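Local structure of ribonucleoside-diphosphate reductase subunit beta (Clostridium botulinum, 6ZJK) at residues A[92-95]-A[96-100]. The protein probably serves as the diiron radical-generating R2 subunit of a ribonucleotide reductase, which converts ribonucleoside diphosphates to their deoxy forms. Numbering follows the deposited sequence.
Sequences ERNA and FDKII
Arg93 and Asp97 join in an i to i+4 salt bridge near the start of helix 90-118, one of the long helices of the all-helical R2 fold. The guanidinium grips the carboxylate side-on with two nitrogens: NE of Arg93 lies 3.1 Å from OD1 of Asp97, and NH2 of Arg93 reaches OD2 of Asp97. Both oxygens are approached from their syn sides, yet the two planes are turned 45° apart, so the pair is twisted rather than coplanar. Bends at chi2 (-67°) and chi3 (-60°) carry the guanidinium forward over the next turn to Asp97. Thr156 and Ile160 of helix 154-161 touch this charged pair.

Backbone bonds run alongside. Phe96 N and Asp97 N each sit 2.8 Å from their acceptors, Glu92 O and Arg93 O, whereas Lys98 N to Asn94 O is weak at 3.4 Å.

On the side facing helix 190-220, Ala95, Phe96 and Ile99 all touch Phe214. Lys98 takes its aliphatic chain past Asn94 and turns at chi4, its NZ forming a salt bridge with Asp167; on the way, CE of Lys98 comes within 3.0 Å of OD1 of Asn94.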
ATOM      1  N   GLU A  92      22.174  26.601   8.986  1.00 41.31           N
ATOM      2  CA  GLU A  92      21.725  25.605   8.019  1.00 43.79           C
ATOM      3  C   GLU A  92      21.335  24.303   8.707  1.00 44.23           C
ATOM      4  O   GLU A  92      20.299  23.713   8.369  1.00 41.21           O
ATOM      5  CB  GLU A  92      22.808  25.356   6.967  1.00 44.22           C
ATOM      6  CG  GLU A  92      22.995  26.500   5.970  1.00 52.56           C
ATOM      7  CD  GLU A  92      24.298  26.392   5.178  1.00 57.02           C
ATOM      8  OE1 GLU A  92      25.211  25.657   5.626  1.00 55.30           O
ATOM      9  OE2 GLU A  92      24.411  27.049   4.116  1.00 53.24           O
ATOM     10  N   ARG A  93      22.147  23.842   9.681  1.00 40.82           N
ATOM     11  CA  ARG A  93      21.820  22.611  10.404  1.00 40.43           C
ATOM     12  C   ARG A  93      20.531  22.758  11.200  1.00 44.09           C
ATOM     13  O   ARG A  93      19.697  21.845  11.217  1.00 38.22           O
ATOM     14  CB  ARG A  93      22.955  22.209  11.354  1.00 41.73           C
ATOM     15  CG  ARG A  93      24.060  21.319  10.795  1.00 45.17           C
ATOM     16  CD  ARG A  93      23.504  19.912  10.449  1.00 41.66           C
ATOM     17  NE  ARG A  93      22.953  19.238  11.625  1.00 39.73           N
ATOM     18  CZ  ARG A  93      23.667  18.630  12.569  1.00 44.10           C
ATOM     19  NH1 ARG A  93      24.997  18.600  12.505  1.00 39.63           N
ATOM     20  NH2 ARG A  93      23.041  18.074  13.599  1.00 40.63           N
ATOM     21  N   ASN A  94      20.347  23.901  11.866  1.00 40.70           N
ATOM     22  CA  ASN A  94      19.106  24.136  12.595  1.00 40.55           C
ATOM     23  C   ASN A  94      17.902  23.976  11.679  1.00 44.49           C
ATOM     24  O   ASN A  94      16.934  23.282  12.018  1.00 43.61           O
ATOM     25  CB  ASN A  94      19.124  25.545  13.210  1.00 45.10           C
ATOM     26  CG  ASN A  94      17.791  25.934  13.823  1.00 45.10           C
ATOM     27  OD1 ASN A  94      17.492  25.561  14.949  1.00 49.92           O
ATOM     28  ND2 ASN A  94      16.990  26.708  13.086  1.00 46.48           N
ATOM     29  N   ALA A  95      17.983  24.535  10.473  1.00 41.73           N
ATOM     30  CA  ALA A  95      16.855  24.425   9.559  1.00 43.90           C
ATOM     31  C   ALA A  95      16.716  22.999   9.031  1.00 39.99           C
ATOM     32  O   ALA A  95      15.616  22.442   9.028  1.00 41.74           O
ATOM     33  CB  ALA A  95      17.020  25.427   8.414  1.00 37.50           C
ATOM     34  N   PHE A  96      17.834  22.377   8.646  1.00 41.98           N
ATOM     35  CA  PHE A  96      17.837  21.013   8.115  1.00 39.59           C
ATOM     36  C   PHE A  96      17.243  20.008   9.106  1.00 42.07           C
ATOM     37  O   PHE A  96      16.425  19.159   8.725  1.00 43.24           O
ATOM     38  CB  PHE A  96      19.271  20.643   7.704  1.00 40.38           C
ATOM     39  CG  PHE A  96      19.419  19.250   7.118  1.00 41.54           C
ATOM     40  CD1 PHE A  96      19.552  18.144   7.954  1.00 42.67           C
ATOM     41  CD2 PHE A  96      19.487  19.056   5.747  1.00 41.69           C
ATOM     42  CE1 PHE A  96      19.682  16.842   7.422  1.00 48.55           C
ATOM     43  CE2 PHE A  96      19.618  17.757   5.204  1.00 41.19           C
ATOM     44  CZ  PHE A  96      19.718  16.663   6.044  1.00 41.61           C
ATOM     45  N   ASP A  97      17.667  20.059  10.375  1.00 40.22           N
ATOM     46  CA  ASP A  97      17.196  19.090  11.367  1.00 42.46           C
ATOM     47  C   ASP A  97      15.686  19.191  11.580  1.00 46.19           C
ATOM     48  O   ASP A  97      14.983  18.176  11.626  1.00 43.32           O
ATOM     49  CB  ASP A  97      17.930  19.297  12.705  1.00 45.68           C
ATOM     50  CG  ASP A  97      19.443  19.057  12.610  1.00 47.57           C
ATOM     51  OD1 ASP A  97      19.936  18.701  11.513  1.00 46.33           O
ATOM     52  OD2 ASP A  97      20.151  19.239  13.638  1.00 48.18           O
ATOM     53  N   LYS A  98      15.166  20.414  11.735  1.00 43.65           N
ATOM     54  CA  LYS A  98      13.744  20.567  12.047  1.00 44.91           C
ATOM     55  C   LYS A  98      12.851  20.204  10.862  1.00 38.31           C
ATOM     56  O   LYS A  98      11.756  19.663  11.045  1.00 35.75           O
ATOM     57  CB  LYS A  98      13.458  21.991  12.522  1.00 40.51           C
ATOM     58  CG  LYS A  98      14.037  22.275  13.911  1.00 41.81           C
ATOM     59  CD  LYS A  98      14.189  23.755  14.158  1.00 50.81           C
ATOM     60  CE  LYS A  98      14.975  23.993  15.437  1.00 55.40           C
ATOM     61  NZ  LYS A  98      14.296  23.340  16.593  1.00 56.98           N
ATOM     62  N   ILE A  99      13.286  20.516   9.648  1.00 35.00           N
ATOM     63  CA  ILE A  99      12.439  20.298   8.487  1.00 40.45           C
ATOM     64  C   ILE A  99      12.322  18.810   8.198  1.00 39.88           C
ATOM     65  O   ILE A  99      11.221  18.282   7.986  1.00 37.42           O
ATOM     66  CB  ILE A  99      12.994  21.062   7.277  1.00 42.35           C
ATOM     67  CG1 ILE A  99      12.739  22.569   7.420  1.00 41.88           C
ATOM     68  CG2 ILE A  99      12.440  20.499   6.006  1.00 34.96           C
ATOM     69  CD1 ILE A  99      13.519  23.381   6.441  1.00 41.96           C
ATOM     70  N   ILE A 100      13.455  18.109   8.190  1.00 42.61           N
ATOM     71  CA  ILE A 100      13.405  16.698   7.838  1.00 42.19           C
ATOM     72  C   ILE A 100      12.722  15.888   8.941  1.00 40.57           C
ATOM     73  O   ILE A 100      12.077  14.873   8.664  1.00 41.49           O
ATOM     74  CB  ILE A 100      14.809  16.190   7.468  1.00 38.72           C
ATOM     75  CG1 ILE A 100      14.678  14.973   6.546  1.00 44.03           C
ATOM     76  CG2 ILE A 100      15.595  15.865   8.692  1.00 38.83           C
ATOM     77  CD1 ILE A 100      15.904  14.698   5.717  1.00 46.04           C
TER